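Local atomic coordinates of CrataBL (Crataeva tapia, PDB entry 4IHZ), a protein that inhibits trypsin and probably factor Xa, and probably also acts as a lectin that binds glucose and N-acetylglucosamine. Residues S20-R25 / L35-Q40; T14-F19 / F43-G48; G96-T101 / A150-P155. All blocks are in the same frame, centred on the assembly; numbering follows the deposited sequence.

Contact 1: S20-R25 / L35-Q40; sequences SPDNLR and LDLITQ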
ATOM      1  N   SER A  20      10.596  -0.468  13.327  1.00 15.08           N
ATOM      2  CA  SER A  20       9.953  -1.280  12.277  1.00 14.90           C
ATOM      3  C   SER A  20       8.453  -1.046  12.307  1.00 15.03           C
ATOM      4  O   SER A  20       7.886  -0.929  13.390  1.00 14.17           O
ATOM      5  CB  SER A  20      10.231  -2.764  12.572  1.00 17.39           C
ATOM      6  OG  SER A  20       9.428  -3.618  11.732  1.00 16.96           O
ATOM      7  N   PRO A  21       7.793  -1.010  11.141  1.00 14.19           N
ATOM      8  CA  PRO A  21       6.325  -1.195  11.146  1.00 15.24           C
ATOM      9  C   PRO A  21       5.912  -2.417  11.952  1.00 15.48           C
ATOM     10  O   PRO A  21       6.542  -3.481  11.887  1.00 16.06           O
ATOM     11  CB  PRO A  21       5.994  -1.382   9.664  1.00 15.78           C
ATOM     12  CG  PRO A  21       7.100  -0.625   8.926  1.00 15.80           C
ATOM     13  CD  PRO A  21       8.337  -0.982   9.758  1.00 14.98           C
ATOM     14  N   ASP A  22       4.856  -2.272  12.753  1.00 16.23           N
ATOM     15  CA  ASP A  22       4.390  -3.380  13.561  1.00 18.89           C
ATOM     16  C   ASP A  22       4.054  -4.632  12.758  1.00 18.34           C
ATOM     17  O   ASP A  22       4.282  -5.760  13.248  1.00 19.10           O
ATOM     18  CB  ASP A  22       3.195  -2.970  14.387  1.00 20.42           C
ATOM     19  CG  ASP A  22       3.548  -2.671  15.823  1.00 26.19           C
ATOM     20  OD1 ASP A  22       4.678  -3.002  16.321  1.00 27.71           O
ATOM     21  OD2 ASP A  22       2.648  -2.126  16.505  1.00 31.80           O
ATOM     22  N   ASN A  23       3.528  -4.475  11.534  1.00 18.06           N
ATOM     23  CA  ASN A  23       3.118  -5.705  10.821  1.00 17.63           C
ATOM     24  C   ASN A  23       4.306  -6.602  10.529  1.00 17.83           C
ATOM     25  O   ASN A  23       4.181  -7.833  10.481  1.00 18.50           O
ATOM     26  CB  ASN A  23       2.323  -5.386   9.542  1.00 18.77           C
ATOM     27  CG  ASN A  23       3.207  -5.066   8.385  1.00 17.63           C
ATOM     28  OD1 ASN A  23       3.592  -5.947   7.641  1.00 16.88           O
ATOM     29  ND2 ASN A  23       3.523  -3.778   8.193  1.00 15.57           N
ATOM     30  N   LEU A  24       5.482  -5.982  10.387  1.00 17.35           N
ATOM     31  CA  LEU A  24       6.703  -6.759  10.114  1.00 17.80           C
ATOM     32  C   LEU A  24       7.199  -7.458  11.363  1.00 19.78           C
ATOM     33  O   LEU A  24       7.805  -8.504  11.265  1.00 20.83           O
ATOM     34  CB  LEU A  24       7.803  -5.879   9.456  1.00 16.90           C
ATOM     35  CG  LEU A  24       7.451  -5.352   8.067  1.00 16.92           C
ATOM     36  CD1 LEU A  24       8.621  -4.548   7.508  1.00 17.50           C
ATOM     37  CD2 LEU A  24       7.176  -6.550   7.114  1.00 17.35           C
ATOM     38  N   ARG A  25       6.879  -6.933  12.547  1.00 19.16           N
ATOM     39  CA  ARG A  25       7.308  -7.623  13.777  1.00 21.37           C
ATOM     40  C   ARG A  25       6.490  -8.881  13.959  1.00 23.91           C
ATOM     41  O   ARG A  25       7.025  -9.935  14.330  1.00 26.04           O
ATOM     42  CB  ARG A  25       7.145  -6.686  14.980  1.00 19.93           C
ATOM     43  CG  ARG A  25       8.053  -5.478  14.823  1.00 19.07           C
ATOM     44  CD  ARG A  25       7.933  -4.571  16.050  1.00 19.52           C
ATOM     45  NE  ARG A  25       8.606  -5.196  17.187  1.00 20.28           N
ATOM     46  CZ  ARG A  25       9.024  -4.495  18.237  1.00 18.70           C
ATOM     47  NH1 ARG A  25       8.803  -3.208  18.263  1.00 20.41           N
ATOM     48  NH2 ARG A  25       9.667  -5.107  19.235  1.00 21.18           N
ATOM     49  N   LEU A  35      -4.060   0.618  11.914  1.00 20.15           N
ATOM     50  CA  LEU A  35      -3.128   1.453  12.690  1.00 20.44           C
ATOM     51  C   LEU A  35      -1.784   0.771  12.842  1.00 19.69           C
ATOM     52  O   LEU A  35      -1.435   0.286  13.915  1.00 21.84           O
ATOM     53  CB  LEU A  35      -3.738   1.787  14.057  1.00 21.14           C
ATOM     54  CG  LEU A  35      -3.081   3.026  14.672  1.00 22.21           C
ATOM     55  CD1 LEU A  35      -3.820   4.267  14.219  1.00 24.36           C
ATOM     56  CD2 LEU A  35      -3.134   2.906  16.191  1.00 26.70           C
ATOM     57  N   ASP A  36      -1.029   0.769  11.753  1.00 18.33           N
ATOM     58  CA  ASP A  36       0.224   0.031  11.722  1.00 16.43           C
ATOM     59  C   ASP A  36       1.321   0.980  12.206  1.00 15.81           C
ATOM     60  O   ASP A  36       1.887   1.741  11.429  1.00 16.23           O
ATOM     61  CB  ASP A  36       0.496  -0.459  10.298  1.00 16.56           C
ATOM     62  CG  ASP A  36       1.689  -1.408  10.218  1.00 17.87           C
ATOM     63  OD1 ASP A  36       1.819  -2.300  11.095  1.00 19.45           O
ATOM     64  OD2 ASP A  36       2.516  -1.264   9.265  1.00 17.02           O
ATOM     65  N   LEU A  37       1.583   0.921  13.507  1.00 16.48           N
ATOM     66  CA  LEU A  37       2.531   1.822  14.157  1.00 15.83           C
ATOM     67  C   LEU A  37       3.953   1.550  13.731  1.00 16.44           C
ATOM     68  O   LEU A  37       4.265   0.467  13.222  1.00 15.95           O
ATOM     69  CB  LEU A  37       2.433   1.636  15.683  1.00 16.53           C
ATOM     70  CG  LEU A  37       1.075   1.939  16.280  1.00 19.31           C
ATOM     71  CD1 LEU A  37       1.173   1.446  17.715  1.00 22.00           C
ATOM     72  CD2 LEU A  37       0.728   3.433  16.221  1.00 21.45           C
ATOM     73  N   ILE A  38       4.836   2.519  13.986  1.00 15.46           N
ATOM     74  CA  ILE A  38       6.262   2.303  13.763  1.00 16.21           C
ATOM     75  C   ILE A  38       6.838   2.170  15.172  1.00 16.39           C
ATOM     76  O   ILE A  38       6.838   3.151  15.943  1.00 16.86           O
ATOM     77  CB  ILE A  38       6.911   3.538  13.065  1.00 15.30           C
ATOM     78  CG1 ILE A  38       6.280   3.819  11.687  1.00 17.88           C
ATOM     79  CG2 ILE A  38       8.446   3.353  12.946  1.00 17.42           C
ATOM     80  CD1 ILE A  38       6.386   2.664  10.726  1.00 18.47           C
ATOM     81  N   THR A  39       7.300   0.975  15.524  1.00 15.94           N
ATOM     82  CA  THR A  39       7.701   0.707  16.902  1.00 16.69           C
ATOM     83  C   THR A  39       9.185   0.416  17.016  1.00 16.22           C
ATOM     84  O   THR A  39       9.830  -0.019  16.053  1.00 16.52           O
ATOM     85  CB  THR A  39       6.904  -0.439  17.554  1.00 18.75           C
ATOM     86  OG1 THR A  39       7.030  -1.608  16.744  1.00 18.67           O
ATOM     87  CG2 THR A  39       5.404  -0.026  17.680  1.00 21.65           C
ATOM     88  N   GLN A  40       9.726   0.617  18.201  1.00 16.98           N
ATOM     89  CA  GLN A  40      11.132   0.493  18.423  1.00 17.12           C
ATOM     90  C   GLN A  40      11.529  -0.931  18.795  1.00 17.84           C
ATOM     91  O   GLN A  40      10.869  -1.586  19.605  1.00 19.28           O
ATOM     92  CB  GLN A  40      11.548   1.479  19.528  1.00 18.06           C
ATOM     93  CG  GLN A  40      13.066   1.633  19.612  1.00 18.31           C
ATOM     94  CD  GLN A  40      13.477   2.689  20.578  1.00 20.56           C
ATOM     95  OE1 GLN A  40      12.834   2.890  21.630  1.00 21.75           O
ATOM     96  NE2 GLN A  40      14.568   3.368  20.266  1.00 19.21           N
TER
HETATM   97  O   HOH W   1       0.423  -1.561  15.168  1.00 32.29           O
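The Arg25 guanidinium meets Thr39 at its edge: Thr39 OG1 lies close to its plane, 2.8 Å from Arg25 NH1. The same NH1 also bonds to Gln40 O, which is tilted out of that plane. The Asp36 carboxylate meets Asn23 through its two oxygens, and the amide and carboxylate planes are turned 47° apart. The setting is the beta-trefoil of a Kunitz-type inhibitor, where strand 19-21 pairs antiparallel with strand 38-40.

Ser20 and Thr39 form the hydrogen-bonded pair, with Ser20 N giving to Thr39 O at 2.9 Å and Thr39 N giving back to Ser20 O. Pro21 and Ile38 are the next, non-hydrogen-bonded pair. Their side chains lie side by side, and Pro21 CG touches Ile38 CD1 at 3.8 Å. Asp22 N still reaches Leu37 O, close to the start of the short helix that follows.

Asp36 takes hold of this helix with both oxygens. Asp36 OD1 accepts from Asn23 N at 2.8 Å through its syn lone pair. OD2 accepts from Asn23 ND2, which lies on the syn side but tilted out of the carboxylate plane. Asp36 CG is anti to its own backbone N (chi1 -172°), which places this carboxylate carbon on the Asn23 side. Asp36 OD2 is also bonded by the Thr101 hydroxyl, and Asn23 OD1 by Phe79 N, so both residues have a second partner outside the two segments.

The Thr39 hydroxyl is a relay. It accepts from Arg25 NH1 and donates to Asp22 OD1, which Arg146 meets in a salt bridge. Arg146 would be expected to favour a charged Asp22. A water bridges Asp22 OD2 to Leu37 N. Thr39 OG1 meets Asp22 OD1 at 2.8 Å from above the carboxylate plane, 47° out of it.

Contact 2: T14-F19 / F43-G48; sequences TSRAGF and FPPRIG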
ATOM      1  N   THR A  14      21.671   8.386  20.029  1.00 25.13           N
ATOM      2  CA  THR A  14      22.546   7.723  20.993  1.00 27.74           C
ATOM      3  C   THR A  14      22.187   6.278  21.361  1.00 28.24           C
ATOM      4  O   THR A  14      22.506   5.821  22.481  1.00 29.65           O
ATOM      5  CB  THR A  14      22.694   8.532  22.282  1.00 29.16           C
ATOM      6  OG1 THR A  14      21.431   8.583  22.955  1.00 30.12           O
ATOM      7  CG2 THR A  14      23.192   9.955  21.980  1.00 30.29           C
ATOM      8  N   SER A  15      21.559   5.559  20.425  1.00 27.32           N
ATOM      9  CA  SER A  15      21.059   4.200  20.697  1.00 27.27           C
ATOM     10  C   SER A  15      21.149   3.382  19.413  1.00 25.74           C
ATOM     11  O   SER A  15      21.153   3.956  18.323  1.00 25.39           O
ATOM     12  CB  SER A  15      19.584   4.303  21.111  1.00 28.42           C
ATOM     13  OG  SER A  15      18.914   3.087  21.014  1.00 30.74           O
ATOM     14  N   ARG A  16      21.187   2.053  19.548  1.00 24.08           N
ATOM     15  CA  ARG A  16      21.154   1.163  18.396  1.00 23.23           C
ATOM     16  C   ARG A  16      19.753   0.603  18.176  1.00 21.20           C
ATOM     17  O   ARG A  16      19.572  -0.217  17.293  1.00 22.48           O
ATOM     18  CB  ARG A  16      22.083  -0.056  18.577  1.00 24.99           C
ATOM     19  CG  ARG A  16      23.544   0.282  18.757  1.00 30.55           C
ATOM     20  CD  ARG A  16      24.394  -0.990  18.641  1.00 39.08           C
ATOM     21  NE  ARG A  16      24.256  -1.925  19.769  1.00 45.05           N
ATOM     22  CZ  ARG A  16      23.449  -2.998  19.810  1.00 47.37           C
ATOM     23  NH1 ARG A  16      22.627  -3.297  18.789  1.00 47.12           N
ATOM     24  NH2 ARG A  16      23.447  -3.775  20.898  1.00 47.48           N
ATOM     25  N   ALA A  17      18.790   0.988  19.000  1.00 20.63           N
ATOM     26  CA  ALA A  17      17.436   0.414  18.883  1.00 17.62           C
ATOM     27  C   ALA A  17      16.648   1.190  17.809  1.00 16.94           C
ATOM     28  O   ALA A  17      16.163   2.300  18.060  1.00 17.16           O
ATOM     29  CB  ALA A  17      16.723   0.516  20.262  1.00 19.22           C
ATOM     30  N   GLY A  18      16.562   0.600  16.613  1.00 15.40           N
ATOM     31  CA  GLY A  18      15.828   1.232  15.525  1.00 14.83           C
ATOM     32  C   GLY A  18      14.364   0.811  15.501  1.00 15.03           C
ATOM     33  O   GLY A  18      13.743   0.498  16.538  1.00 15.05           O
ATOM     34  N   PHE A  19      13.775   0.905  14.322  1.00 14.69           N
ATOM     35  CA  PHE A  19      12.317   0.932  14.197  1.00 14.17           C
ATOM     36  C   PHE A  19      11.787   0.088  13.103  1.00 14.58           C
ATOM     37  O   PHE A  19      12.436  -0.099  12.052  1.00 14.88           O
ATOM     38  CB  PHE A  19      11.855   2.382  13.926  1.00 14.34           C
ATOM     39  CG  PHE A  19      12.172   3.321  15.060  1.00 13.55           C
ATOM     40  CD1 PHE A  19      11.336   3.426  16.144  1.00 17.58           C
ATOM     41  CD2 PHE A  19      13.372   4.020  15.038  1.00 17.31           C
ATOM     42  CE1 PHE A  19      11.666   4.298  17.202  1.00 18.79           C
ATOM     43  CE2 PHE A  19      13.701   4.855  16.075  1.00 18.97           C
ATOM     44  CZ  PHE A  19      12.873   4.988  17.156  1.00 17.14           C
ATOM     45  N   PHE A  43      14.607  -4.814  22.767  1.00 25.47           N
ATOM     46  CA  PHE A  43      15.131  -5.869  23.631  1.00 27.82           C
ATOM     47  C   PHE A  43      15.220  -7.178  22.866  1.00 28.52           C
ATOM     48  O   PHE A  43      14.246  -7.953  22.836  1.00 31.03           O
ATOM     49  CB  PHE A  43      14.220  -6.025  24.848  1.00 27.51           C
ATOM     50  CG  PHE A  43      14.094  -4.763  25.671  1.00 28.83           C
ATOM     51  CD1 PHE A  43      12.865  -4.141  25.834  1.00 26.14           C
ATOM     52  CD2 PHE A  43      15.213  -4.195  26.288  1.00 28.35           C
ATOM     53  CE1 PHE A  43      12.749  -2.977  26.590  1.00 27.03           C
ATOM     54  CE2 PHE A  43      15.099  -3.016  27.055  1.00 29.20           C
ATOM     55  CZ  PHE A  43      13.884  -2.413  27.209  1.00 28.68           C
ATOM     56  N   PRO A  44      16.388  -7.453  22.249  1.00 28.52           N
ATOM     57  CA  PRO A  44      17.610  -6.670  22.238  1.00 27.92           C
ATOM     58  C   PRO A  44      17.489  -5.568  21.172  1.00 25.40           C
ATOM     59  O   PRO A  44      16.597  -5.654  20.299  1.00 25.49           O
ATOM     60  CB  PRO A  44      18.667  -7.706  21.818  1.00 29.12           C
ATOM     61  CG  PRO A  44      17.919  -8.623  20.906  1.00 28.82           C
ATOM     62  CD  PRO A  44      16.505  -8.659  21.402  1.00 29.15           C
ATOM     63  N   PRO A  45      18.324  -4.523  21.278  1.00 24.59           N
ATOM     64  CA  PRO A  45      18.253  -3.456  20.299  1.00 22.15           C
ATOM     65  C   PRO A  45      18.610  -3.995  18.927  1.00 21.49           C
ATOM     66  O   PRO A  45      19.635  -4.650  18.727  1.00 22.48           O
ATOM     67  CB  PRO A  45      19.284  -2.422  20.768  1.00 23.56           C
ATOM     68  CG  PRO A  45      19.888  -2.955  22.001  1.00 25.37           C
ATOM     69  CD  PRO A  45      19.420  -4.338  22.253  1.00 24.88           C
ATOM     70  N   ARG A  46      17.745  -3.718  17.979  1.00 18.49           N
ATOM     71  CA  ARG A  46      18.007  -4.135  16.601  1.00 17.79           C
ATOM     72  C   ARG A  46      17.819  -2.952  15.676  1.00 16.91           C
ATOM     73  O   ARG A  46      17.047  -2.035  15.936  1.00 16.84           O
ATOM     74  CB  ARG A  46      17.084  -5.271  16.188  1.00 18.05           C
ATOM     75  CG  ARG A  46      17.452  -6.592  16.894  1.00 23.32           C
ATOM     76  CD  ARG A  46      18.871  -7.033  16.451  1.00 30.71           C
ATOM     77  NE  ARG A  46      19.324  -8.316  17.009  1.00 35.03           N
ATOM     78  CZ  ARG A  46      20.124  -8.446  18.064  1.00 36.75           C
ATOM     79  NH1 ARG A  46      20.592  -7.377  18.729  1.00 35.35           N
ATOM     80  NH2 ARG A  46      20.473  -9.674  18.456  1.00 39.35           N
ATOM     81  N   ILE A  47      18.528  -2.985  14.562  1.00 16.91           N
ATOM     82  CA  ILE A  47      18.644  -1.815  13.712  1.00 16.49           C
ATOM     83  C   ILE A  47      17.325  -1.475  12.996  1.00 16.93           C
ATOM     84  O   ILE A  47      17.136  -0.338  12.600  1.00 15.92           O
ATOM     85  CB  ILE A  47      19.792  -2.049  12.667  1.00 17.38           C
ATOM     86  CG1 ILE A  47      20.210  -0.721  12.013  1.00 18.35           C
ATOM     87  CG2 ILE A  47      19.383  -3.100  11.605  1.00 19.11           C
ATOM     88  CD1 ILE A  47      21.598  -0.777  11.296  1.00 21.71           C
ATOM     89  N   GLY A  48      16.432  -2.459  12.837  1.00 16.73           N
ATOM     90  CA  GLY A  48      15.111  -2.149  12.297  1.00 15.54           C
ATOM     91  C   GLY A  48      15.011  -2.445  10.805  1.00 15.08           C
ATOM     92  O   GLY A  48      15.659  -3.338  10.249  1.00 17.80           O
TER
HETATM   93  O   HOH W   2      22.458  -6.450  21.454  1.00 46.97           O
HETATM   94  O   HOH W   3      15.453   1.810  12.174  1.00 16.32           O
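The backbones of Ala17-Phe19 and Pro45-Gly48 run close together, with 4.2 Å between Ala17 CA and Pro45 CA, and the directions of 16-19 and 45-48 differ by 44°. Gly18 N gives a hydrogen bond to Arg46 O at 2.8 Å. Gly18 CA lies against Ile47 O, and Gly48 CA against Phe19 O, as CA-H...O contacts. Neither glycine has a side chain, which lets each CA come against the carbonyl oxygen opposite it. A water joins Phe19 N to Ile47 O.

The Arg16 chain is bent at chi3 (-71°), which turns NE, and the guanidinium lies beside Pro45. Pro45 CB lies over one face of the group, and Pro45 CG is 3.8 Å from Arg16 NH2. Arg16 NH1 makes a long bond of 3.3 Å to Pro45 O. Arg46 NH1 bonds to Pro45 O at 2.9 Å, from the opposite face of its carbonyl plane. This shared acceptor lies between two like charges. A second water accepts from Arg16 NH2 and, weakly, from Arg46 NH1. Ala17 CB packs on Pro45 CB at 3.9 Å.

Ser15 OG accepts from Ala17 N, which makes an ST turn just before Gly18 meets Arg46. Gln40 also holds Ala17 O from strand 38-40. The whole is a pairing of two irregular connections of the beta-trefoil, one leading into strand 19-21 and the other following strand 38-40.

Contact 3: G96-T101 / A150-P155; sequences GLVVTT and APRDRP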
ATOM      1  N   GLY A  96      -3.701  10.096  21.108  1.00 27.66           N
ATOM      2  CA  GLY A  96      -3.481  11.186  20.171  1.00 26.78           C
ATOM      3  C   GLY A  96      -2.973  10.703  18.837  1.00 24.02           C
ATOM      4  O   GLY A  96      -3.235   9.557  18.430  1.00 24.71           O
ATOM      5  N   LEU A  97      -2.251  11.590  18.168  1.00 23.00           N
ATOM      6  CA  LEU A  97      -1.736  11.286  16.834  1.00 20.61           C
ATOM      7  C   LEU A  97      -0.598  10.312  16.967  1.00 20.04           C
ATOM      8  O   LEU A  97       0.181  10.360  17.911  1.00 19.08           O
ATOM      9  CB  LEU A  97      -1.215  12.550  16.134  1.00 21.31           C
ATOM     10  CG  LEU A  97      -2.191  13.735  15.969  1.00 23.81           C
ATOM     11  CD1 LEU A  97      -1.506  15.024  15.463  1.00 25.74           C
ATOM     12  CD2 LEU A  97      -3.377  13.368  15.106  1.00 26.48           C
ATOM     13  N   VAL A  98      -0.499   9.454  15.962  1.00 18.47           N
ATOM     14  CA  VAL A  98       0.572   8.443  15.855  1.00 17.03           C
ATOM     15  C   VAL A  98       1.053   8.364  14.423  1.00 17.52           C
ATOM     16  O   VAL A  98       0.291   8.625  13.485  1.00 17.63           O
ATOM     17  CB  VAL A  98       0.109   7.029  16.342  1.00 16.63           C
ATOM     18  CG1 VAL A  98      -0.287   7.076  17.802  1.00 19.36           C
ATOM     19  CG2 VAL A  98      -1.099   6.503  15.545  1.00 17.78           C
ATOM     20  N   VAL A  99       2.326   8.048  14.274  1.00 14.73           N
ATOM     21  CA  VAL A  99       2.856   7.702  12.914  1.00 15.79           C
ATOM     22  C   VAL A  99       2.356   6.325  12.566  1.00 15.59           C
ATOM     23  O   VAL A  99       2.415   5.419  13.389  1.00 17.48           O
ATOM     24  CB  VAL A  99       4.382   7.761  12.897  1.00 15.72           C
ATOM     25  CG1 VAL A  99       4.910   7.384  11.493  1.00 16.53           C
ATOM     26  CG2 VAL A  99       4.894   9.171  13.215  1.00 17.10           C
ATOM     27  N   THR A 100       1.913   6.136  11.318  1.00 15.49           N
ATOM     28  CA  THR A 100       1.565   4.768  10.850  1.00 15.03           C
ATOM     29  C   THR A 100       2.027   4.591   9.437  1.00 14.97           C
ATOM     30  O   THR A 100       2.393   5.559   8.769  1.00 16.37           O
ATOM     31  CB  THR A 100       0.067   4.476  10.864  1.00 15.67           C
ATOM     32  OG1 THR A 100      -0.563   5.251   9.823  1.00 17.73           O
ATOM     33  CG2 THR A 100      -0.561   4.855  12.229  1.00 17.47           C
ATOM     34  N   THR A 101       1.946   3.348   8.976  1.00 15.68           N
ATOM     35  CA  THR A 101       2.082   3.152   7.549  1.00 14.72           C
ATOM     36  C   THR A 101       0.672   3.242   6.920  1.00 16.66           C
ATOM     37  O   THR A 101      -0.284   3.629   7.573  1.00 16.76           O
ATOM     38  CB  THR A 101       2.740   1.795   7.200  1.00 15.41           C
ATOM     39  OG1 THR A 101       1.879   0.750   7.640  1.00 16.15           O
ATOM     40  CG2 THR A 101       4.151   1.635   7.911  1.00 15.84           C
ATOM     41  N   ALA A 150       5.396   9.145  17.277  1.00 16.78           N
ATOM     42  CA  ALA A 150       4.185   9.984  17.296  1.00 17.96           C
ATOM     43  C   ALA A 150       4.569  11.445  17.153  1.00 18.65           C
ATOM     44  O   ALA A 150       5.578  11.891  17.697  1.00 18.71           O
ATOM     45  CB  ALA A 150       3.452   9.768  18.570  1.00 18.18           C
ATOM     46  N   PRO A 151       3.742  12.218  16.442  1.00 19.59           N
ATOM     47  CA  PRO A 151       4.088  13.640  16.249  1.00 21.14           C
ATOM     48  C   PRO A 151       3.510  14.492  17.371  1.00 23.72           C
ATOM     49  O   PRO A 151       2.429  15.072  17.250  1.00 25.18           O
ATOM     50  CB  PRO A 151       3.448  13.965  14.892  1.00 20.61           C
ATOM     51  CG  PRO A 151       2.236  13.068  14.841  1.00 20.84           C
ATOM     52  CD  PRO A 151       2.605  11.797  15.606  1.00 18.45           C
ATOM     53  N   ARG A 152       4.240  14.558  18.481  1.00 25.20           N
ATOM     54  CA  ARG A 152       3.709  15.241  19.658  1.00 27.60           C
ATOM     55  C   ARG A 152       4.638  16.306  20.181  1.00 29.58           C
ATOM     56  O   ARG A 152       4.635  16.598  21.406  1.00 31.08           O
ATOM     57  CB  ARG A 152       3.339  14.225  20.735  1.00 27.54           C
ATOM     58  CG  ARG A 152       2.257  13.292  20.251  1.00 29.00           C
ATOM     59  CD  ARG A 152       1.625  12.436  21.318  1.00 34.10           C
ATOM     60  NE  ARG A 152       0.845  11.375  20.685  1.00 31.96           N
ATOM     61  CZ  ARG A 152       0.400  10.289  21.308  1.00 31.14           C
ATOM     62  NH1 ARG A 152       0.617  10.116  22.617  1.00 29.88           N
ATOM     63  NH2 ARG A 152      -0.270   9.376  20.622  1.00 24.17           N
ATOM     64  N   ASP A 153       5.381  16.912  19.248  1.00 28.87           N
ATOM     65  CA  ASP A 153       6.263  18.060  19.513  1.00 32.43           C
ATOM     66  C   ASP A 153       7.337  17.909  20.596  1.00 31.95           C
ATOM     67  O   ASP A 153       7.815  18.913  21.148  1.00 33.04           O
ATOM     68  CB  ASP A 153       5.461  19.355  19.678  1.00 34.31           C
ATOM     69  CG  ASP A 153       5.154  20.003  18.346  1.00 39.01           C
ATOM     70  OD1 ASP A 153       6.091  20.120  17.491  1.00 40.00           O
ATOM     71  OD2 ASP A 153       3.979  20.383  18.163  1.00 45.05           O
ATOM     72  N   ARG A 154       7.715  16.664  20.889  1.00 31.19           N
ATOM     73  CA  ARG A 154       8.896  16.335  21.731  1.00 31.05           C
ATOM     74  C   ARG A 154       9.885  15.535  20.882  1.00 28.88           C
ATOM     75  O   ARG A 154       9.749  14.314  20.740  1.00 29.70           O
ATOM     76  CB  ARG A 154       8.464  15.526  22.945  1.00 31.67           C
ATOM     77  CG  ARG A 154       7.516  16.296  23.838  1.00 38.19           C
ATOM     78  CD  ARG A 154       7.051  15.464  25.015  1.00 44.25           C
ATOM     79  NE  ARG A 154       6.039  14.463  24.657  1.00 46.08           N
ATOM     80  CZ  ARG A 154       4.735  14.709  24.533  1.00 47.48           C
ATOM     81  NH1 ARG A 154       4.258  15.942  24.681  1.00 47.67           N
ATOM     82  NH2 ARG A 154       3.895  13.719  24.246  1.00 45.85           N
ATOM     83  N   PRO A 155      10.849  16.216  20.259  1.00 27.32           N
ATOM     84  CA  PRO A 155      11.540  15.500  19.189  1.00 25.51           C
ATOM     85  C   PRO A 155      12.475  14.407  19.679  1.00 24.47           C
ATOM     86  O   PRO A 155      13.145  14.575  20.700  1.00 24.40           O
ATOM     87  CB  PRO A 155      12.330  16.583  18.475  1.00 26.47           C
ATOM     88  CG  PRO A 155      12.537  17.658  19.522  1.00 27.76           C
ATOM     89  CD  PRO A 155      11.318  17.608  20.417  1.00 29.25           C
TER
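Hydrogen bonds centre on Leu97 O, which Arg152 grips side-on with two nitrogens. Arg152 NE is 3.0 Å from Leu97 O and lies in its carbonyl plane. Arg152 NH2 is 2.9 Å from Leu97 O but stands above that plane. Leu97 O itself lies near the guanidinium plane. The Arg152 side chain is extended from CG to NE, with chi3 at -167°. NH2 has a further partner in His94 O, so one arginine bonds the carbonyls of His94 and Leu97.

The apolar contacts are made on Pro151. Leu97 CB meets Pro151 CG at 3.7 Å, and Val99 CG2 approaches Pro151 CD at 4.2 Å.

Other van der Waals contacts are to polar groups. Ala150 CB lies against Leu97 O at 3.4 Å. Val98 and Arg152 lie side by side, with Val98 CG1 3.6 Å from Arg152 NH2. Gly96 CA sits over one face of the guanidinium.

Pro151 is the centre of an inverse gamma turn. In the beta-trefoil this contact joins strand 96-100 to strand 148-151, an outermost strand, within this chain, of a four-stranded sheet. Arg152 gives two N-H groups to one uncharged carbonyl oxygen, alongside packing of proline on leucine and valine.

Overall arrangement
Contact 1 is the most buried of the three. Contact 2 is nearer the surface, and contact 3 lies deep but is only partly buried. Segment 14-19 runs directly into 20-25, and 43-48 follows 35-40 after a short gap. Gln40 of contact 1 reaches Ala17 O of contact 2, while Ile38 packs on Phe19. Contact 1 also meets contact 3 through Asp36 and Thr101, and through Leu37 on Val98. Contacts 2 and 3 do not touch. Arginines bond to carbonyls in all three, but carboxylates bond across the segments in contact 1 alone. Bridging waters occur within contacts 1 and 2. Only contact 1 has regular strand pairing between its segments.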